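Local coordinates for protein ethylbenzene dehydrogenase alpha-subunit (Aromatoleum aromaticum, PDB 2IVF) that belongs to the molybdopterin oxidoreductase family and holds a molybdenum atom, an iron/sulfur cluster and the ligands MGD and MD1 in its interior, at residues A[217-222]-A[544-549]; A[589-594]-A[952-957]; A[613-618]-A[962-967]. All blocks are in the same frame, centred on the assembly; numbering follows the deposited sequence.

Running from the N terminus, the chain first passes through helix 217-221 and returns to it after 321 intervening residues at the start of helix 546-553, which closes contact 1. Contacts 2 and 3 come after it in series but cross each other: 589-594 opens contact 2, 613-618 opens contact 3, and then 952-957 and 962-967 close them in the same order. Both closing segments belong to one long loop between strands 915-917 and 969-975, which is thereby held against the molybdopterin oxidoreductase part of the chain at two places. Contact 1 touches both of the others. Contacts 2 and 3 do not touch, and their centres lie about 19 Å apart. Contacts 1 and 3 both reach MD1.

Contact 1 (A[217-222]-A[544-549]); sequences INVDIG and VPPAMW. With MD1 (phosphoric acid 4-(2-amino-4-oxo-3,4,5,6,-tetrahydro-pteridin-6-yl)-2-hydroxy-3,4-dimercapto-but-3-en-yl ester guanylate ester), chain N.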
# COMPACT_ATOMS: atom_id res chain seq x y z
N ILE A 217 0.73 17.86 -14.85
CA ILE A 217 0.67 16.61 -14.12
C ILE A 217 -0.42 16.66 -13.05
O ILE A 217 -1.25 15.78 -12.96
CB ILE A 217 2.05 16.24 -13.50
CG1 ILE A 217 1.94 15.09 -12.47
CG2 ILE A 217 2.71 17.45 -12.82
CD1 ILE A 217 1.54 13.76 -13.09
N ASN A 218 -0.43 17.70 -12.22
CA ASN A 218 -1.35 17.72 -11.08
C ASN A 218 -2.81 17.84 -11.43
O ASN A 218 -3.66 17.23 -10.80
CB ASN A 218 -0.95 18.80 -10.10
CG ASN A 218 -0.05 18.27 -9.09
OD1 ASN A 218 1.15 18.08 -9.33
ND2 ASN A 218 -0.62 17.89 -7.95
N VAL A 219 -3.08 18.65 -12.43
CA VAL A 219 -4.44 18.81 -12.93
C VAL A 219 -4.88 17.48 -13.60
O VAL A 219 -6.06 17.08 -13.52
CB VAL A 219 -4.49 20.00 -13.85
CG1 VAL A 219 -5.92 20.26 -14.40
CG2 VAL A 219 -3.93 21.25 -13.09
N ASP A 220 -3.91 16.79 -14.22
CA ASP A 220 -4.20 15.58 -14.97
C ASP A 220 -4.55 14.42 -14.02
O ASP A 220 -5.48 13.65 -14.28
CB ASP A 220 -3.04 15.24 -15.91
CG ASP A 220 -3.38 14.12 -16.87
OD1 ASP A 220 -4.30 14.30 -17.74
OD2 ASP A 220 -2.73 13.06 -16.77
N ILE A 221 -3.82 14.32 -12.93
CA ILE A 221 -4.07 13.25 -11.94
C ILE A 221 -5.28 13.55 -11.09
O ILE A 221 -6.06 12.66 -10.78
CB ILE A 221 -2.85 12.94 -11.11
CG1 ILE A 221 -2.33 14.17 -10.34
CG2 ILE A 221 -1.74 12.36 -12.01
CD1 ILE A 221 -0.93 14.02 -9.71
N GLY A 222 -5.48 14.82 -10.75
CA GLY A 222 -6.56 15.22 -9.88
C GLY A 222 -6.18 15.42 -8.45
O GLY A 222 -6.96 15.03 -7.56
N VAL A 544 0.61 23.01 -19.69
CA VAL A 544 -0.70 23.43 -20.20
C VAL A 544 -1.81 22.68 -19.46
O VAL A 544 -1.61 21.54 -19.02
CB VAL A 544 -0.77 23.21 -21.76
CG1 VAL A 544 0.42 23.87 -22.43
CG2 VAL A 544 -0.80 21.71 -22.09
N PRO A 545 -2.97 23.34 -19.25
CA PRO A 545 -4.14 22.64 -18.65
C PRO A 545 -4.50 21.42 -19.46
O PRO A 545 -4.67 21.56 -20.67
CB PRO A 545 -5.27 23.69 -18.75
CG PRO A 545 -4.77 24.74 -19.71
CD PRO A 545 -3.27 24.74 -19.58
N PRO A 546 -4.54 20.22 -18.85
CA PRO A 546 -4.81 18.96 -19.59
C PRO A 546 -6.22 18.79 -20.17
O PRO A 546 -6.38 18.11 -21.20
CB PRO A 546 -4.47 17.88 -18.56
CG PRO A 546 -4.63 18.56 -17.26
CD PRO A 546 -4.26 19.96 -17.43
N ALA A 547 -7.23 19.48 -19.63
CA ALA A 547 -8.58 19.46 -20.24
C ALA A 547 -8.58 19.91 -21.71
O ALA A 547 -9.44 19.47 -22.51
CB ALA A 547 -9.59 20.30 -19.40
N MET A 548 -7.67 20.81 -22.08
CA MET A 548 -7.74 21.43 -23.39
C MET A 548 -7.44 20.43 -24.49
O MET A 548 -8.24 20.29 -25.42
CB MET A 548 -6.79 22.63 -23.54
CG MET A 548 -7.07 23.75 -22.57
SD MET A 548 -8.80 24.28 -22.58
CE MET A 548 -8.71 25.66 -21.41
N TRP A 549 -6.30 19.77 -24.40
CA TRP A 549 -5.88 18.89 -25.49
C TRP A 549 -6.79 17.63 -25.47
O TRP A 549 -7.15 17.13 -26.52
CB TRP A 549 -4.38 18.56 -25.41
CG TRP A 549 -4.05 17.44 -24.51
CD1 TRP A 549 -4.03 17.45 -23.16
CD2 TRP A 549 -3.70 16.14 -24.91
NE1 TRP A 549 -3.70 16.19 -22.67
CE2 TRP A 549 -3.50 15.37 -23.74
CE3 TRP A 549 -3.57 15.53 -26.16
CZ2 TRP A 549 -3.13 14.04 -23.78
CZ3 TRP A 549 -3.21 14.20 -26.21
CH2 TRP A 549 -2.99 13.47 -25.03
PB MD1 N . 0.40 7.27 -13.01
O3B MD1 N . 0.73 5.90 -12.30
O1B MD1 N . 1.49 8.22 -12.66
O2B MD1 N . -0.10 7.10 -14.39
O3A MD1 N . -0.88 7.73 -12.19
C10 MD1 N . -0.79 8.54 -10.99
C11 MD1 N . -2.22 8.57 -10.47
O11 MD1 N . -2.38 7.26 -9.82
C12 MD1 N . -2.37 9.64 -9.42
S12 MD1 N . -1.01 10.35 -8.65
C13 MD1 N . -3.61 10.04 -8.98
S13 MD1 N . -3.81 11.19 -7.76
C14 MD1 N . -4.86 9.51 -9.55
N15 MD1 N . -5.77 8.82 -8.69
C16 MD1 N . -6.88 8.19 -9.18
C15 MD1 N . -7.77 7.65 -8.27
O14 MD1 N . -7.56 7.74 -7.03
N17 MD1 N . -8.81 6.98 -8.81
C17 MD1 N . -9.01 6.91 -10.19
N16 MD1 N . -10.07 6.24 -10.61
N18 MD1 N . -8.15 7.48 -11.05
C20 MD1 N . -7.11 8.12 -10.56
N8 MD1 N . -6.27 8.75 -11.42
C7 MD1 N . -5.05 9.42 -11.04
PA MD1 N . 1.15 4.45 -12.86
O1A MD1 N . 1.87 3.80 -11.72
O2A MD1 N . -0.07 3.78 -13.35
O5' MD1 N . 2.13 4.70 -14.07
C5' MD1 N . 3.43 5.18 -13.74
C4' MD1 N . 4.45 4.35 -14.41
O4' MD1 N . 5.67 4.83 -13.87
C1' MD1 N . 6.55 3.70 -13.91
N9 MD1 N . 7.73 3.81 -13.05
C4 MD1 N . 8.94 4.06 -13.51
N3 MD1 N . 9.35 4.28 -14.79
C2 MD1 N . 10.64 4.52 -15.04
N2 MD1 N . 11.06 4.76 -16.31
N1 MD1 N . 11.53 4.46 -13.99
C6 MD1 N . 11.19 4.25 -12.68
O6 MD1 N . 12.06 4.29 -11.81
C5 MD1 N . 9.82 4.04 -12.42
N7 MD1 N . 9.11 3.78 -11.33
C8 MD1 N . 7.84 3.65 -11.73
C2' MD1 N . 5.68 2.53 -13.44
O2' MD1 N . 6.15 1.24 -13.90
C3' MD1 N . 4.28 2.89 -13.96
O3' MD1 N . 3.89 2.07 -15.09
O HOH W 1 -3.29 15.03 -20.19
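The ring of Pro-546 packs against one side of helix 217-221, where Val-219 and Asp-220 receive it. Val-219 CG1 comes to 3.5 Å from Pro-546 CD, a tight carbon pair, with the two side chains crossing at about a right angle. The neighbouring CG of the proline reaches the backbone, lying 3.6 Å from Asp-220 N. The Asp-220 side chain crosses the ring at a slant. Its CB is 3.9 Å from Pro-546 CG. Asp-220 CG stands anti to the backbone N (chi1 -171°), carrying the carboxylate past the proline so that OD1 meets Pro-546 CB at 3.7 Å. At the tip the two oxygens part company. Asp-220 OD1 accepts a hydrogen bond from a water 2.7 Å away, and that water in turn accepts from Trp-549 NE1 at 2.8 Å, lying in the plane of the indole; a water bridge thus joins the two helices beside the apolar packing. OD2 is in salt bridges with Lys-614 and Arg-613, which would probably favour an ionised carboxylate in this buried place. Ile-221, also of helix 217-221, turns to MD1 instead, its CB 3.7 Å from C13. The pair of short helices is flanked by strand 214-215, whose Pro-215 meets both Pro-546 and Trp-549, while helix 617-625 packs on the indole and helix 610-613 on Ile-217 and Ile-221.

Contact 2 (A[589-594]-A[952-957]); sequences NDHIRP and FRYYFM
A rim-to-rim aromatic pair, His-591 with Tyr-954, joins two irregular loops, one leading from helix 574-583 to strand 602-606, the other from strand 915-917 to strand 969-975. The ring centroids are 5.9 Å apart and the planes stand at 75°, yet neither ring lies over the face of the other. Tyr-954 CD2 does the touching on its side, 3.8 Å from His-591 ND1. The adjoining CE1 of His-591 is 3.9 Å from the same Tyr-954 CD2 and lies in the plane of the phenol ring, at its edge. The side chains run past each other in opposite directions. The CB of Tyr-954 points toward 589-594, and with CG anti to the backbone N (chi1 172°) CD2 is the ring atom that meets the imidazole. The phenol OH is hydrogen-bonded to Asp-216, and Phe-956 N sits 4.3 Å above one face, offset toward the rim. Helix 526-540 flanks both partners, with Ser-539 against His-591 and Thr-538 against Tyr-954. With ring carbon CD2 the nearest atom and no polar pair between them, the attraction is probably mainly van der Waals; the bond to Asp-216 probably helps hold the phenol in place.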
# COMPACT_ATOMS: atom_id res chain seq x y z
N ASN A 589 -3.58 30.94 -26.48
CA ASN A 589 -2.95 29.85 -27.24
C ASN A 589 -1.80 29.18 -26.52
O ASN A 589 -1.33 28.11 -26.95
CB ASN A 589 -2.45 30.32 -28.63
CG ASN A 589 -2.25 29.10 -29.63
OD1 ASN A 589 -1.73 28.01 -29.26
ND2 ASN A 589 -2.68 29.30 -30.87
N ASP A 590 -1.29 29.79 -25.45
CA ASP A 590 -0.24 29.11 -24.66
C ASP A 590 -0.80 28.14 -23.63
O ASP A 590 -0.04 27.39 -23.02
CB ASP A 590 0.70 30.12 -24.01
CG ASP A 590 1.59 30.81 -25.03
OD1 ASP A 590 1.64 30.34 -26.19
OD2 ASP A 590 2.24 31.80 -24.66
N HIS A 591 -2.11 28.18 -23.47
CA HIS A 591 -2.90 27.20 -22.70
C HIS A 591 -3.48 26.10 -23.59
O HIS A 591 -3.54 24.96 -23.22
CB HIS A 591 -4.08 27.87 -21.97
CG HIS A 591 -3.67 28.94 -21.00
ND1 HIS A 591 -2.79 28.68 -19.96
CD2 HIS A 591 -3.99 30.25 -20.92
CE1 HIS A 591 -2.61 29.80 -19.27
NE2 HIS A 591 -3.31 30.77 -19.84
N ILE A 592 -3.98 26.48 -24.75
CA ILE A 592 -4.67 25.51 -25.59
C ILE A 592 -3.71 24.89 -26.61
O ILE A 592 -3.68 25.26 -27.74
CB ILE A 592 -5.89 26.16 -26.25
CG1 ILE A 592 -6.87 26.57 -25.15
CG2 ILE A 592 -6.54 25.15 -27.24
CD1 ILE A 592 -7.84 27.63 -25.51
N ARG A 593 -2.93 23.91 -26.15
CA ARG A 593 -1.90 23.25 -26.94
C ARG A 593 -2.02 21.74 -26.70
O ARG A 593 -2.42 21.33 -25.59
CB ARG A 593 -0.49 23.69 -26.50
CG ARG A 593 -0.22 25.16 -26.63
CD ARG A 593 1.21 25.52 -26.27
NE ARG A 593 2.22 24.90 -27.15
CZ ARG A 593 3.48 24.64 -26.79
NH1 ARG A 593 3.92 24.98 -25.58
NH2 ARG A 593 4.32 24.06 -27.63
N PRO A 594 -1.73 20.93 -27.74
CA PRO A 594 -1.49 21.41 -29.10
C PRO A 594 -2.67 22.20 -29.63
O PRO A 594 -3.79 21.92 -29.27
CB PRO A 594 -1.35 20.13 -29.94
CG PRO A 594 -1.23 19.01 -29.02
CD PRO A 594 -1.63 19.46 -27.64
N PHE A 952 -9.04 33.23 -9.48
CA PHE A 952 -9.40 32.36 -10.59
C PHE A 952 -8.31 32.45 -11.64
O PHE A 952 -8.24 33.42 -12.40
CB PHE A 952 -10.76 32.75 -11.17
CG PHE A 952 -11.93 32.57 -10.20
CD1 PHE A 952 -11.80 31.92 -8.99
CD2 PHE A 952 -13.19 33.03 -10.56
CE1 PHE A 952 -12.89 31.78 -8.14
CE2 PHE A 952 -14.29 32.90 -9.71
CZ PHE A 952 -14.14 32.27 -8.51
N ARG A 953 -7.43 31.46 -11.67
CA ARG A 953 -6.21 31.52 -12.51
C ARG A 953 -5.54 30.18 -12.65
O ARG A 953 -5.83 29.24 -11.92
CB ARG A 953 -5.21 32.51 -11.95
CG ARG A 953 -4.67 32.15 -10.59
CD ARG A 953 -4.18 33.39 -9.79
NE ARG A 953 -4.23 33.18 -8.32
CZ ARG A 953 -4.03 34.15 -7.42
NH1 ARG A 953 -3.77 35.37 -7.81
NH2 ARG A 953 -4.10 33.89 -6.12
N TYR A 954 -4.63 30.10 -13.61
CA TYR A 954 -3.85 28.91 -13.81
C TYR A 954 -2.37 29.24 -13.82
O TYR A 954 -1.91 30.16 -14.51
CB TYR A 954 -4.23 28.20 -15.13
CG TYR A 954 -3.28 27.06 -15.44
CD1 TYR A 954 -3.23 25.93 -14.63
CD2 TYR A 954 -2.35 27.14 -16.48
CE1 TYR A 954 -2.33 24.88 -14.88
CE2 TYR A 954 -1.47 26.08 -16.75
CZ TYR A 954 -1.44 24.98 -15.94
OH TYR A 954 -0.55 23.94 -16.16
N TYR A 955 -1.63 28.47 -13.04
CA TYR A 955 -0.20 28.33 -13.23
C TYR A 955 0.07 26.89 -12.81
O TYR A 955 -0.86 26.20 -12.37
CB TYR A 955 0.58 29.35 -12.41
CG TYR A 955 0.28 29.32 -10.91
CD1 TYR A 955 0.96 28.43 -10.08
CD2 TYR A 955 -0.63 30.20 -10.32
CE1 TYR A 955 0.71 28.38 -8.71
CE2 TYR A 955 -0.88 30.14 -8.92
CZ TYR A 955 -0.19 29.24 -8.13
OH TYR A 955 -0.40 29.16 -6.74
N PHE A 956 1.31 26.44 -12.94
CA PHE A 956 1.65 25.03 -12.90
C PHE A 956 1.08 24.38 -11.62
O PHE A 956 1.26 24.90 -10.52
CB PHE A 956 3.16 24.87 -12.99
CG PHE A 956 3.65 23.44 -12.90
CD1 PHE A 956 3.06 22.42 -13.62
CD2 PHE A 956 4.77 23.14 -12.13
CE1 PHE A 956 3.54 21.10 -13.55
CE2 PHE A 956 5.25 21.82 -12.05
CZ PHE A 956 4.62 20.82 -12.76
N MET A 957 0.38 23.25 -11.83
CA MET A 957 -0.30 22.45 -10.82
C MET A 957 -1.52 23.09 -10.16
O MET A 957 -2.17 22.45 -9.30
CB MET A 957 0.70 22.01 -9.75
CG MET A 957 1.89 21.29 -10.33
SD MET A 957 3.03 20.73 -9.07
CE MET A 957 3.22 22.30 -8.25

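Contact 3 (A[613-618]-A[962-967]); sequences RKRSGA and APVTDR. With MD1 (phosphoric acid 4-(2-amino-4-oxo-3,4,5,6,-tetrahydro-pteridin-6-yl)-2-hydroxy-3,4-dimercapto-but-3-en-yl ester guanylate ester), chain N.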
# COMPACT_ATOMS: atom_id res chain seq x y z
N ARG A 613 -4.99 5.92 -15.79
CA ARG A 613 -4.98 7.24 -15.18
C ARG A 613 -6.04 8.15 -15.77
O ARG A 613 -6.80 8.77 -15.02
CB ARG A 613 -3.63 7.94 -15.33
CG ARG A 613 -3.65 9.30 -14.63
CD ARG A 613 -2.67 10.29 -15.20
NE ARG A 613 -1.31 9.96 -14.76
CZ ARG A 613 -0.30 10.82 -14.85
NH1 ARG A 613 -0.50 12.02 -15.34
NH2 ARG A 613 0.92 10.48 -14.44
N LYS A 614 -6.12 8.24 -17.09
CA LYS A 614 -7.18 9.04 -17.71
C LYS A 614 -8.53 8.42 -17.47
O LYS A 614 -8.74 7.23 -17.70
CB LYS A 614 -7.02 9.27 -19.21
CG LYS A 614 -6.23 10.52 -19.59
CD LYS A 614 -4.84 10.51 -19.00
CE LYS A 614 -3.98 11.57 -19.69
NZ LYS A 614 -2.68 11.82 -18.98
N ARG A 615 -9.45 9.27 -17.05
CA ARG A 615 -10.83 8.85 -16.87
C ARG A 615 -11.40 8.56 -18.23
O ARG A 615 -11.33 9.41 -19.14
CB ARG A 615 -11.68 9.92 -16.17
CG ARG A 615 -11.45 9.99 -14.66
CD ARG A 615 -10.00 10.25 -14.26
NE ARG A 615 -9.90 10.47 -12.82
CZ ARG A 615 -8.78 10.91 -12.25
NH1 ARG A 615 -7.72 11.16 -13.01
NH2 ARG A 615 -8.75 11.13 -10.94
N SER A 616 -11.94 7.35 -18.39
CA SER A 616 -12.34 6.85 -19.71
C SER A 616 -11.21 6.81 -20.78
O SER A 616 -11.47 6.54 -21.95
CB SER A 616 -13.57 7.61 -20.21
OG SER A 616 -14.70 7.36 -19.41
N GLY A 617 -9.97 7.01 -20.38
CA GLY A 617 -8.84 6.95 -21.29
C GLY A 617 -8.71 5.59 -21.97
O GLY A 617 -8.34 5.54 -23.14
N ALA A 618 -9.10 4.51 -21.28
CA ALA A 618 -9.04 3.15 -21.86
C ALA A 618 -9.88 3.00 -23.13
O ALA A 618 -9.61 2.15 -23.96
CB ALA A 618 -9.40 2.06 -20.79
N ALA A 962 -10.02 20.36 -13.88
CA ALA A 962 -9.41 19.03 -13.82
C ALA A 962 -10.39 17.94 -14.30
O ALA A 962 -11.51 17.82 -13.82
CB ALA A 962 -8.92 18.73 -12.39
N PRO A 963 -9.96 17.13 -15.28
CA PRO A 963 -10.81 16.07 -15.85
C PRO A 963 -10.78 14.79 -15.04
O PRO A 963 -10.49 13.71 -15.57
CB PRO A 963 -10.17 15.87 -17.22
CG PRO A 963 -8.70 16.05 -16.90
CD PRO A 963 -8.64 17.19 -15.93
N VAL A 964 -11.13 14.91 -13.76
CA VAL A 964 -10.69 13.96 -12.73
C VAL A 964 -11.81 13.56 -11.79
O VAL A 964 -11.57 12.89 -10.81
CB VAL A 964 -9.55 14.54 -11.89
CG1 VAL A 964 -8.30 14.91 -12.77
CG2 VAL A 964 -10.02 15.74 -11.01
N THR A 965 -13.02 14.00 -12.11
CA THR A 965 -14.18 13.97 -11.21
C THR A 965 -14.86 12.62 -11.19
O THR A 965 -16.07 12.50 -11.40
CB THR A 965 -15.17 15.03 -11.66
OG1 THR A 965 -15.56 14.77 -13.01
CG2 THR A 965 -14.50 16.44 -11.58
N ASP A 966 -14.10 11.60 -10.88
CA ASP A 966 -14.58 10.24 -10.92
C ASP A 966 -15.33 9.75 -9.65
O ASP A 966 -15.98 8.71 -9.68
CB ASP A 966 -13.41 9.28 -11.20
CG ASP A 966 -12.39 9.29 -10.12
OD1 ASP A 966 -12.69 8.77 -9.00
OD2 ASP A 966 -11.26 9.70 -10.41
N ARG A 967 -15.21 10.48 -8.55
CA ARG A 967 -15.75 10.02 -7.31
C ARG A 967 -17.25 10.33 -7.32
O ARG A 967 -17.67 11.52 -7.42
CB ARG A 967 -15.05 10.72 -6.13
CG ARG A 967 -13.55 10.52 -6.04
CD ARG A 967 -13.23 9.09 -5.55
NE ARG A 967 -11.86 8.91 -5.10
CZ ARG A 967 -10.87 8.40 -5.81
NH1 ARG A 967 -11.04 7.99 -7.05
NH2 ARG A 967 -9.67 8.27 -5.25
PB MD1 N . 0.40 7.27 -13.01
O3B MD1 N . 0.73 5.90 -12.30
O1B MD1 N . 1.49 8.22 -12.66
O2B MD1 N . -0.10 7.10 -14.39
O3A MD1 N . -0.88 7.73 -12.19
C10 MD1 N . -0.79 8.54 -10.99
C11 MD1 N . -2.22 8.57 -10.47
O11 MD1 N . -2.38 7.26 -9.82
C12 MD1 N . -2.37 9.64 -9.42
S12 MD1 N . -1.01 10.35 -8.65
C13 MD1 N . -3.61 10.04 -8.98
S13 MD1 N . -3.81 11.19 -7.76
C14 MD1 N . -4.86 9.51 -9.55
N15 MD1 N . -5.77 8.82 -8.69
C16 MD1 N . -6.88 8.19 -9.18
C15 MD1 N . -7.77 7.65 -8.27
O14 MD1 N . -7.56 7.74 -7.03
N17 MD1 N . -8.81 6.98 -8.81
C17 MD1 N . -9.01 6.91 -10.19
N16 MD1 N . -10.07 6.24 -10.61
N18 MD1 N . -8.15 7.48 -11.05
C20 MD1 N . -7.11 8.12 -10.56
N8 MD1 N . -6.27 8.75 -11.42
C7 MD1 N . -5.05 9.42 -11.04
PA MD1 N . 1.15 4.45 -12.86
O1A MD1 N . 1.87 3.80 -11.72
O2A MD1 N . -0.07 3.78 -13.35
O5' MD1 N . 2.13 4.70 -14.07
C5' MD1 N . 3.43 5.18 -13.74
C4' MD1 N . 4.45 4.35 -14.41
O4' MD1 N . 5.67 4.83 -13.87
C1' MD1 N . 6.55 3.70 -13.91
N9 MD1 N . 7.73 3.81 -13.05
C4 MD1 N . 8.94 4.06 -13.51
N3 MD1 N . 9.35 4.28 -14.79
C2 MD1 N . 10.64 4.52 -15.04
N2 MD1 N . 11.06 4.76 -16.31
N1 MD1 N . 11.53 4.46 -13.99
C6 MD1 N . 11.19 4.25 -12.68
O6 MD1 N . 12.06 4.29 -11.81
C5 MD1 N . 9.82 4.04 -12.42
N7 MD1 N . 9.11 3.78 -11.33
C8 MD1 N . 7.84 3.65 -11.73
C2' MD1 N . 5.68 2.53 -13.44
O2' MD1 N . 6.15 1.24 -13.90
C3' MD1 N . 4.28 2.89 -13.96
O3' MD1 N . 3.89 2.07 -15.09
O HOH W 2 -8.88 11.99 -17.07
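Arg-615 grips Asp-966 side-on, NE and NH2 both converging on the single oxygen OD2. Each nitrogen is 2.9 Å from Asp-966 OD2, with guanidinium and carboxylate nearly coplanar, 26° apart. NE takes the anti lone pair of OD2, whereas NH2 meets that oxygen nearly along its C-O axis. The flat Arg-615 group is also sandwiched: Val-964 CA lies 3.5 Å above the centre of one face, and over the opposite face sits MD1 N8, offset toward the rim and 3.2 Å from Arg-615 NH1. A bend at chi2 (58°) in the Arg-615 chain turns the guanidinium into this slot. Arg-615 also bonds Ile-221 O through NH2, and a water joins its N to Pro-963 O. The other carboxylate oxygen, Asp-966 OD1, accepts from Arg-967 NH1 at 2.7 Å through its syn lone pair. Arg-967 NH2 then holds MD1 O14 at 2.8 Å in a fairly straight bond (160°), and forms a salt bridge with MGD as well. Arg-613 reaches the PB phosphate of MD1, with NH2 2.9 Å from O1B and NE bonded to O2B. Further out, Ser-447 holds Arg-967 NE. The salt-bridge network of Arg-615, Asp-966 and Arg-967 thus places two arginines around the pterin end of MD1, the shared aspartate probably offsetting part of their charge, while Arg-613, itself paired with Asp-220, probably offsets part of the phosphate charge.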